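Local coordinates for protein glutathione S-transferase (Burkholderia glumae, PDB 4ISD) that binds glutathione and, as a member of the glutathione transferase family, probably conjugates it to electrophilic substrates, at residues A92-D97 / W166-T171; Y160-D165 / L192-R197; A21-V26 / D170-L175; A150-I155 / P186-V191. All coordinates share one frame; numbering follows the deposited sequence.

Contact 1: residues A92-D97 / W166-T171; sequences AVLPAD and WCIADT
The N-terminal end of helix 168-177, in the all-helical half of the glutathione transferase fold, meets the connecting loop between helices 74-84 and 98-113. One backbone hydrogen bond joins the two segments. Ile168 N, where the chain enters the helix, donates to Val93 O at 2.8 Å, almost straight at 172° and in the plane of the carbonyl.

The turn is also fixed from within. Asp170 OD2 turns its anti lone pair to Cys167 N, 2.9 Å away, while Asp170 N bonds back to Cys167 O; together these bonds close the turn leading into the helix, in the place where many relatives carry an N-capping box.

Apolar contacts fill in around the backbone bond. Val93 runs alongside Trp166, its CG1 4.0 Å from Trp166 CZ3, and its CB faces Ile168 CB. Leu94 CD2 approaches Ile168 CG2. Cys167, with SG tucked between its own backbone N and carbonyl carbon, presents CB to the Pro95 ring, where Pro95 CD is 3.7 Å from Cys167 CB.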
# COMPACT_ATOMS: atom_id res chain seq x y z
N ALA A 92 3.32 13.79 14.00
CA ALA A 92 3.49 12.59 13.19
C ALA A 92 2.18 11.83 12.97
O ALA A 92 1.39 11.66 13.90
CB ALA A 92 4.52 11.66 13.81
N VAL A 93 1.98 11.36 11.75
CA VAL A 93 0.80 10.57 11.44
C VAL A 93 1.12 9.08 11.44
O VAL A 93 0.21 8.24 11.30
CB VAL A 93 0.21 10.97 10.09
CG1 VAL A 93 -0.19 12.46 10.13
CG2 VAL A 93 1.21 10.67 8.96
N LEU A 94 2.40 8.76 11.60
CA LEU A 94 2.85 7.37 11.74
C LEU A 94 3.54 7.14 13.08
O LEU A 94 4.27 8.01 13.57
CB LEU A 94 3.82 7.00 10.61
CG LEU A 94 3.30 6.64 9.21
CD1 LEU A 94 4.45 6.06 8.37
CD2 LEU A 94 2.09 5.67 9.27
N PRO A 95 3.32 5.97 13.69
CA PRO A 95 3.95 5.61 14.97
C PRO A 95 5.47 5.69 14.95
O PRO A 95 6.10 5.39 13.93
CB PRO A 95 3.49 4.15 15.20
CG PRO A 95 2.21 4.04 14.45
CD PRO A 95 2.36 4.94 13.23
N ALA A 96 6.05 6.11 16.07
CA ALA A 96 7.49 6.29 16.25
C ALA A 96 8.18 4.96 16.44
O ALA A 96 9.33 4.79 16.05
CB ALA A 96 7.76 7.19 17.47
N ASP A 97 7.49 4.03 17.09
CA ASP A 97 8.05 2.71 17.36
C ASP A 97 8.16 1.90 16.07
O ASP A 97 7.19 1.74 15.33
CB ASP A 97 7.20 1.98 18.40
CG ASP A 97 7.69 0.58 18.68
OD1 ASP A 97 8.71 0.44 19.39
OD2 ASP A 97 7.04 -0.37 18.20
N TRP A 166 -3.08 8.12 18.41
CA TRP A 166 -3.66 8.14 17.08
C TRP A 166 -2.57 8.06 16.01
O TRP A 166 -1.49 8.63 16.17
CB TRP A 166 -4.48 9.41 16.87
CG TRP A 166 -5.00 9.57 15.48
CD1 TRP A 166 -6.19 9.12 14.99
CD2 TRP A 166 -4.35 10.23 14.38
NE1 TRP A 166 -6.33 9.46 13.66
CE2 TRP A 166 -5.21 10.14 13.27
CE3 TRP A 166 -3.12 10.88 14.24
CZ2 TRP A 166 -4.88 10.67 12.04
CZ3 TRP A 166 -2.79 11.41 13.01
CH2 TRP A 166 -3.67 11.30 11.93
N CYS A 167 -2.85 7.32 14.94
CA CYS A 167 -2.08 7.44 13.71
C CYS A 167 -3.06 7.41 12.54
O CYS A 167 -4.25 7.11 12.74
CB CYS A 167 -1.00 6.35 13.58
SG CYS A 167 -1.57 4.64 13.45
N ILE A 168 -2.58 7.74 11.34
CA ILE A 168 -3.45 7.80 10.16
C ILE A 168 -4.13 6.46 9.87
O ILE A 168 -5.20 6.43 9.26
CB ILE A 168 -2.70 8.31 8.88
CG1 ILE A 168 -3.71 8.69 7.80
CG2 ILE A 168 -1.70 7.28 8.36
CD1 ILE A 168 -4.70 9.73 8.27
N ALA A 169 -3.53 5.36 10.33
CA ALA A 169 -4.11 4.03 10.16
C ALA A 169 -5.48 3.92 10.80
O ALA A 169 -6.33 3.19 10.29
CB ALA A 169 -3.21 2.96 10.72
N ASP A 170 -5.67 4.65 11.91
CA ASP A 170 -6.94 4.64 12.67
C ASP A 170 -8.09 5.27 11.91
O ASP A 170 -9.21 4.76 11.94
CB ASP A 170 -6.79 5.34 14.02
CG ASP A 170 -5.85 4.61 14.96
OD1 ASP A 170 -6.17 3.45 15.31
OD2 ASP A 170 -4.79 5.19 15.34
N THR A 171 -7.84 6.40 11.24
CA THR A 171 -8.85 7.00 10.37
C THR A 171 -9.24 5.99 9.30
O THR A 171 -10.43 5.79 9.02
CB THR A 171 -8.31 8.24 9.64
OG1 THR A 171 -7.66 9.11 10.58
CG2 THR A 171 -9.45 9.00 8.97

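Contact 2: residues Y160-D165 / L192-R197; sequences YGVFGD and LRYVER
The loop that leads from helix 139-154 into helix 168-177 is held here against helix 189-199, which offers two side chains one turn apart, Tyr194 and Arg197. Arg197 reaches for the backbone. Its chain bends at chi3 (-61°), and NH1 donates to Tyr160 O at 2.8 Å. The oxygen lies close to the guanidinium plane, but NH1 stands well above the carbonyl plane, so the bond does not follow a lone pair.

The aliphatic part of the same arginine packs alongside the Tyr160 ring, approaching it obliquely. The two side chains slide past each other in opposite directions, with Arg197 CG 3.5 Å from Tyr160 CE1 and Arg197 CD equally close to Tyr160 CD1; ring and guanidinium planes differ by 51°. Tyr160 OH is hydrogen-bonded to Arg201 NH1.

Within the C-terminal helical domain of the transferase fold, Gly161 to Gly164 form a tight turn, in which Gly161 N donates to Gly164 O at 2.7 Å. Tyr194, with CG anti to its backbone N, sends its ring toward this turn. Gly161 CA sits at the ring edge, 4.2 Å from Tyr194 CE1, and Val162 CG1 comes obliquely to within 3.7 Å of Tyr194 OH. That hydroxyl and Val162 N are both hydrogen-bonded to Asp170 OD1 of helix 168-177.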
# COMPACT_ATOMS: atom_id res chain seq x y z
N TYR A 160 -6.82 4.68 22.73
CA TYR A 160 -7.56 5.60 21.88
C TYR A 160 -7.55 5.15 20.42
O TYR A 160 -8.59 5.09 19.77
CB TYR A 160 -7.01 7.02 22.01
CG TYR A 160 -7.64 7.99 21.03
CD1 TYR A 160 -8.83 8.64 21.33
CD2 TYR A 160 -7.05 8.23 19.81
CE1 TYR A 160 -9.41 9.51 20.43
CE2 TYR A 160 -7.62 9.10 18.91
CZ TYR A 160 -8.79 9.74 19.23
OH TYR A 160 -9.35 10.60 18.32
N GLY A 161 -6.35 4.87 19.91
CA GLY A 161 -6.18 4.28 18.59
C GLY A 161 -5.87 2.80 18.77
O GLY A 161 -5.74 2.32 19.90
N VAL A 162 -5.77 2.06 17.66
CA VAL A 162 -5.43 0.64 17.72
C VAL A 162 -4.04 0.42 18.33
O VAL A 162 -3.76 -0.63 18.92
CB VAL A 162 -5.49 -0.06 16.31
CG1 VAL A 162 -6.94 -0.19 15.82
CG2 VAL A 162 -4.64 0.67 15.29
N PHE A 163 -3.17 1.41 18.20
CA PHE A 163 -1.83 1.27 18.75
C PHE A 163 -1.62 2.13 20.01
O PHE A 163 -0.56 2.10 20.62
CB PHE A 163 -0.77 1.55 17.67
CG PHE A 163 -0.95 0.73 16.42
CD1 PHE A 163 -0.86 -0.66 16.48
CD2 PHE A 163 -1.20 1.33 15.20
CE1 PHE A 163 -1.04 -1.44 15.34
CE2 PHE A 163 -1.37 0.56 14.04
CZ PHE A 163 -1.29 -0.82 14.12
N GLY A 164 -2.65 2.87 20.39
CA GLY A 164 -2.56 3.78 21.52
C GLY A 164 -2.76 5.19 21.01
O GLY A 164 -3.88 5.59 20.72
N ASP A 165 -1.66 5.93 20.86
CA ASP A 165 -1.72 7.23 20.21
C ASP A 165 -2.31 7.11 18.81
O ASP A 165 -2.10 6.10 18.10
CB ASP A 165 -0.34 7.88 20.14
CG ASP A 165 0.13 8.42 21.49
OD1 ASP A 165 -0.73 8.78 22.33
OD2 ASP A 165 1.35 8.47 21.71
N LEU A 192 -17.88 0.13 17.88
CA LEU A 192 -18.76 1.26 17.63
C LEU A 192 -18.17 2.53 18.24
O LEU A 192 -18.17 3.59 17.62
CB LEU A 192 -20.15 1.01 18.22
CG LEU A 192 -20.94 -0.12 17.55
CD1 LEU A 192 -22.32 -0.24 18.18
CD2 LEU A 192 -21.02 0.07 16.02
N ARG A 193 -17.65 2.40 19.46
CA ARG A 193 -17.08 3.54 20.17
C ARG A 193 -15.84 4.06 19.47
O ARG A 193 -15.70 5.26 19.23
CB ARG A 193 -16.77 3.16 21.62
CG ARG A 193 -18.01 3.10 22.52
CD ARG A 193 -17.66 2.92 23.99
NE ARG A 193 -17.35 1.53 24.33
CZ ARG A 193 -18.26 0.62 24.65
NH1 ARG A 193 -19.55 0.95 24.67
NH2 ARG A 193 -17.90 -0.62 24.97
N TYR A 194 -14.94 3.15 19.12
CA TYR A 194 -13.76 3.45 18.33
C TYR A 194 -14.12 4.25 17.07
O TYR A 194 -13.57 5.34 16.84
CB TYR A 194 -13.06 2.14 17.95
CG TYR A 194 -11.91 2.31 17.01
CD1 TYR A 194 -10.63 2.58 17.48
CD2 TYR A 194 -12.09 2.16 15.64
CE1 TYR A 194 -9.57 2.72 16.61
CE2 TYR A 194 -11.03 2.30 14.76
CZ TYR A 194 -9.77 2.58 15.25
OH TYR A 194 -8.72 2.72 14.38
N VAL A 195 -15.04 3.73 16.27
CA VAL A 195 -15.46 4.43 15.07
C VAL A 195 -15.95 5.85 15.41
O VAL A 195 -15.63 6.82 14.72
CB VAL A 195 -16.58 3.66 14.36
CG1 VAL A 195 -17.10 4.45 13.17
CG2 VAL A 195 -16.09 2.27 13.94
N GLU A 196 -16.72 5.96 16.49
CA GLU A 196 -17.30 7.24 16.88
C GLU A 196 -16.19 8.21 17.29
O GLU A 196 -16.15 9.36 16.84
CB GLU A 196 -18.29 7.04 18.03
CG GLU A 196 -19.15 8.28 18.33
CD GLU A 196 -20.07 8.09 19.52
OE1 GLU A 196 -20.30 6.93 19.94
OE2 GLU A 196 -20.57 9.11 20.04
N ARG A 197 -15.30 7.72 18.15
CA ARG A 197 -14.10 8.40 18.61
C ARG A 197 -13.33 9.00 17.42
O ARG A 197 -13.04 10.21 17.38
CB ARG A 197 -13.22 7.33 19.26
CG ARG A 197 -12.41 7.71 20.45
CD ARG A 197 -11.57 6.47 20.86
NE ARG A 197 -12.41 5.32 21.23
CZ ARG A 197 -11.97 4.07 21.35
NH1 ARG A 197 -10.70 3.77 21.10
NH2 ARG A 197 -12.82 3.10 21.70

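Contact 3: residues A21-V26 / D170-L175; sequences AMSAFV and DTDFAL
Helices 19-31 and 168-177 run roughly antiparallel where they meet, the short axes through 21-26 and 170-175 passing 9.8 Å apart at 152°, with Ser23 and Asp172 at the closest backbone approach. This is a buried piece of the domain interface of the glutathione transferase fold: the first helix of the thioredoxin-like domain packs on a central helix of the all-helical domain, close to the centre of the folded chain.

Apolar side chains fill one flank. Met22 leaves its helix extended, CG anti to the backbone N (chi1 177°), and bends only at chi3, which brings its methyl group tip to tip with the fork of Leu175; CE is 3.4 Å from Leu175 CD2, and SD is 3.7 Å from Leu175 CD1. The same Met22 CE also touches Thr171 CG2 at 3.9 Å. One turn further along, Val26 meets Thr171 end to end, with CG1 3.8 Å from Thr171 OG1, a hydroxyl that is weakly hydrogen-bonded to Trp166 NE1. Trp199 and Val204, from the last two helices, pack against this flank.

The other flank is polar, and its charge is buried. Asp172 OD2 accepts a hydrogen bond from Gln108 NE2 and forms a salt bridge with Arg112, a residue of the glutathione pocket, so Asp172 probably helps to position that arginine. The side chain of Ser23 lies about 7 Å from bound glutathione. With its OG anti to the backbone N (chi1 -173°), Ser23 donates from OG to the syn lone pair of Asp172 OD1, 2.8 Å away.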
# COMPACT_ATOMS: atom_id res chain seq x y z
N ALA A 21 -9.33 9.86 -0.18
CA ALA A 21 -9.18 11.30 -0.27
C ALA A 21 -9.18 11.84 1.16
O ALA A 21 -8.31 12.62 1.55
CB ALA A 21 -10.33 11.90 -1.06
N MET A 22 -10.16 11.39 1.93
CA MET A 22 -10.32 11.85 3.31
C MET A 22 -9.07 11.57 4.13
O MET A 22 -8.65 12.39 4.97
CB MET A 22 -11.52 11.16 3.93
CG MET A 22 -11.73 11.51 5.38
SD MET A 22 -13.28 10.80 5.95
CE MET A 22 -12.78 10.46 7.63
N SER A 23 -8.46 10.42 3.87
CA SER A 23 -7.25 10.03 4.57
C SER A 23 -6.10 11.02 4.38
O SER A 23 -5.43 11.39 5.34
CB SER A 23 -6.81 8.65 4.10
OG SER A 23 -5.73 8.19 4.90
N ALA A 24 -5.88 11.44 3.13
CA ALA A 24 -4.79 12.37 2.83
C ALA A 24 -5.09 13.74 3.43
O ALA A 24 -4.21 14.40 4.00
CB ALA A 24 -4.54 12.48 1.31
N PHE A 25 -6.34 14.16 3.28
CA PHE A 25 -6.80 15.40 3.87
C PHE A 25 -6.52 15.38 5.37
O PHE A 25 -6.12 16.39 5.95
CB PHE A 25 -8.30 15.59 3.59
CG PHE A 25 -8.89 16.85 4.19
CD1 PHE A 25 -9.15 16.93 5.56
CD2 PHE A 25 -9.21 17.93 3.38
CE1 PHE A 25 -9.70 18.09 6.12
CE2 PHE A 25 -9.77 19.09 3.93
CZ PHE A 25 -10.02 19.17 5.31
N VAL A 26 -6.74 14.23 6.01
CA VAL A 26 -6.58 14.18 7.46
C VAL A 26 -5.12 14.33 7.85
O VAL A 26 -4.80 14.96 8.86
CB VAL A 26 -7.22 12.91 8.10
CG1 VAL A 26 -6.67 12.66 9.49
CG2 VAL A 26 -8.75 13.04 8.12
N ASP A 170 -5.67 4.65 11.91
CA ASP A 170 -6.94 4.64 12.67
C ASP A 170 -8.09 5.27 11.91
O ASP A 170 -9.21 4.76 11.94
CB ASP A 170 -6.79 5.34 14.02
CG ASP A 170 -5.85 4.61 14.96
OD1 ASP A 170 -6.17 3.45 15.31
OD2 ASP A 170 -4.79 5.19 15.34
N THR A 171 -7.84 6.40 11.24
CA THR A 171 -8.85 7.00 10.37
C THR A 171 -9.24 5.99 9.30
O THR A 171 -10.43 5.79 9.02
CB THR A 171 -8.31 8.24 9.64
OG1 THR A 171 -7.66 9.11 10.58
CG2 THR A 171 -9.45 9.00 8.97
N ASP A 172 -8.23 5.37 8.70
CA ASP A 172 -8.45 4.41 7.62
C ASP A 172 -9.27 3.24 8.11
O ASP A 172 -10.20 2.79 7.43
CB ASP A 172 -7.11 3.92 7.08
CG ASP A 172 -6.42 4.95 6.23
OD1 ASP A 172 -7.09 5.96 5.89
OD2 ASP A 172 -5.23 4.74 5.90
N PHE A 173 -8.90 2.74 9.29
CA PHE A 173 -9.59 1.61 9.90
C PHE A 173 -11.05 1.98 10.20
O PHE A 173 -11.97 1.22 9.87
CB PHE A 173 -8.90 1.20 11.20
CG PHE A 173 -9.22 -0.19 11.64
CD1 PHE A 173 -9.61 -1.15 10.71
CD2 PHE A 173 -9.12 -0.56 12.97
CE1 PHE A 173 -9.90 -2.44 11.10
CE2 PHE A 173 -9.42 -1.84 13.37
CZ PHE A 173 -9.81 -2.79 12.43
N ALA A 174 -11.24 3.15 10.80
CA ALA A 174 -12.57 3.59 11.21
C ALA A 174 -13.48 3.72 10.01
O ALA A 174 -14.63 3.26 10.05
CB ALA A 174 -12.48 4.89 11.97
N LEU A 175 -12.98 4.34 8.94
CA LEU A 175 -13.74 4.39 7.68
C LEU A 175 -14.14 3.00 7.21
O LEU A 175 -15.31 2.76 6.92
CB LEU A 175 -12.97 5.12 6.58
CG LEU A 175 -12.61 6.54 7.02
CD1 LEU A 175 -12.02 7.37 5.89
CD2 LEU A 175 -13.82 7.20 7.64

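Contact 4: residues A150-I155 / P186-V191; sequences AADRLI and PVPPKV
Lys190 starts with CG between its own backbone N and carbonyl carbon (chi1 80°) and then runs fully extended, every later torsion close to anti. This carries the amino group across to the C-terminal end of helix 139-154, where it grips two backbone carbonyls. NZ donates to Asp152 O at 2.8 Å, in the carbonyl plane and on a lone pair, and to Ile155 O at 2.6 Å, nearly along the C=O axis (175°). A positive charge at this end of a helix is probably favourable for its dipole. Asp152 OD2, 4.4 Å from Lys190 NZ, is too far for a salt bridge but may add some attraction; it also lies 3.7 Å from Pro188 CG.

Beside the lysine the contact is apolar. Ile155, with CG1 anti to the carbonyl carbon (chi1 -59°), crosses Val191 at about a right angle and places CD1 3.7 Å from Val191 CB. Ala151 CB meets Val191 CG1 at 4.2 Å. Phe173 and Leu177 of helix 168-177 continue this packing inward.

A lysine hydrogen-bonded to carbonyls at and just past the end of one helix thus joins helices 139-154 and 189-199 within the all-helical C-terminal domain of the glutathione transferase fold.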
# COMPACT_ATOMS: atom_id res chain seq x y z
N ALA A 150 -10.50 -8.71 13.05
CA ALA A 150 -9.43 -7.73 13.19
C ALA A 150 -9.85 -6.65 14.19
O ALA A 150 -9.07 -6.26 15.07
CB ALA A 150 -9.08 -7.10 11.85
N ALA A 151 -11.08 -6.16 14.04
CA ALA A 151 -11.61 -5.11 14.90
C ALA A 151 -11.64 -5.55 16.36
O ALA A 151 -11.25 -4.80 17.25
CB ALA A 151 -13.01 -4.72 14.44
N ASP A 152 -12.07 -6.79 16.60
CA ASP A 152 -12.17 -7.30 17.95
C ASP A 152 -10.79 -7.46 18.58
O ASP A 152 -10.62 -7.25 19.78
CB ASP A 152 -12.94 -8.63 17.96
CG ASP A 152 -13.27 -9.11 19.37
OD1 ASP A 152 -12.46 -9.87 19.94
OD2 ASP A 152 -14.34 -8.74 19.89
N ARG A 153 -9.80 -7.81 17.76
CA ARG A 153 -8.44 -8.04 18.26
C ARG A 153 -7.63 -6.75 18.51
O ARG A 153 -6.81 -6.71 19.42
CB ARG A 153 -7.67 -8.98 17.32
N LEU A 154 -7.87 -5.71 17.71
CA LEU A 154 -7.02 -4.51 17.71
C LEU A 154 -7.60 -3.34 18.48
O LEU A 154 -6.86 -2.45 18.92
CB LEU A 154 -6.77 -4.03 16.28
CG LEU A 154 -6.10 -4.96 15.27
CD1 LEU A 154 -6.04 -4.26 13.92
CD2 LEU A 154 -4.71 -5.37 15.73
N ILE A 155 -8.92 -3.31 18.62
CA ILE A 155 -9.58 -2.23 19.35
C ILE A 155 -9.82 -2.57 20.82
O ILE A 155 -10.38 -3.62 21.13
CB ILE A 155 -10.91 -1.87 18.70
CG1 ILE A 155 -10.68 -1.45 17.25
CG2 ILE A 155 -11.61 -0.76 19.50
CD1 ILE A 155 -11.94 -1.46 16.40
N PRO A 186 -23.13 -9.80 14.92
CA PRO A 186 -23.27 -8.69 15.87
C PRO A 186 -21.93 -8.02 16.15
O PRO A 186 -20.91 -8.71 16.28
CB PRO A 186 -23.85 -9.36 17.14
CG PRO A 186 -23.58 -10.83 16.97
CD PRO A 186 -23.58 -11.09 15.49
N VAL A 187 -21.95 -6.69 16.21
CA VAL A 187 -20.76 -5.88 16.41
C VAL A 187 -20.56 -5.47 17.87
O VAL A 187 -21.44 -4.84 18.46
CB VAL A 187 -20.85 -4.58 15.59
CG1 VAL A 187 -19.49 -3.91 15.57
CG2 VAL A 187 -21.36 -4.85 14.18
N PRO A 188 -19.41 -5.82 18.46
CA PRO A 188 -19.04 -5.38 19.81
C PRO A 188 -19.02 -3.87 19.94
O PRO A 188 -18.30 -3.20 19.18
CB PRO A 188 -17.61 -5.92 19.96
CG PRO A 188 -17.59 -7.14 19.10
CD PRO A 188 -18.44 -6.79 17.91
N PRO A 189 -19.80 -3.32 20.89
CA PRO A 189 -19.93 -1.87 21.06
C PRO A 189 -18.57 -1.16 21.18
O PRO A 189 -18.46 -0.01 20.74
CB PRO A 189 -20.77 -1.72 22.34
CG PRO A 189 -20.79 -3.07 22.97
CD PRO A 189 -20.62 -4.06 21.86
N LYS A 190 -17.56 -1.84 21.73
CA LYS A 190 -16.21 -1.28 21.77
C LYS A 190 -15.68 -0.84 20.41
O LYS A 190 -14.84 0.06 20.34
CB LYS A 190 -15.21 -2.24 22.41
CG LYS A 190 -14.70 -3.32 21.47
CD LYS A 190 -13.57 -4.11 22.14
CE LYS A 190 -13.09 -5.26 21.29
NZ LYS A 190 -11.75 -5.71 21.78
N VAL A 191 -16.16 -1.46 19.32
CA VAL A 191 -15.72 -0.99 18.01
C VAL A 191 -16.61 0.14 17.50
O VAL A 191 -16.14 1.02 16.78
CB VAL A 191 -15.53 -2.12 16.95
CG1 VAL A 191 -15.57 -3.50 17.60
CG2 VAL A 191 -16.53 -1.99 15.81

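In the fold
Contact 3 lies at the centre of the chain and joins the two domains. Contact 1 is partly buried, contact 2 buried although its centre is about 14 Å from that of the chain, and contact 4, about 19 Å out, is the most peripheral; contacts 2 and 4 stay inside the helical domain. Contacts 1 and 3 both use helix 168-177; contacts 2 and 4 share helix 189-199. The bonding changes with place: a hydroxyl meets a buried carboxylate in contact 3, a backbone pair forms in contact 1, and long cationic side chains seek backbone carbonyls in contacts 2 and 4. Asp170 links contacts 1 and 2, while Phe173 packs from contact 3 onto Ala151 and Ile155 of contact 4.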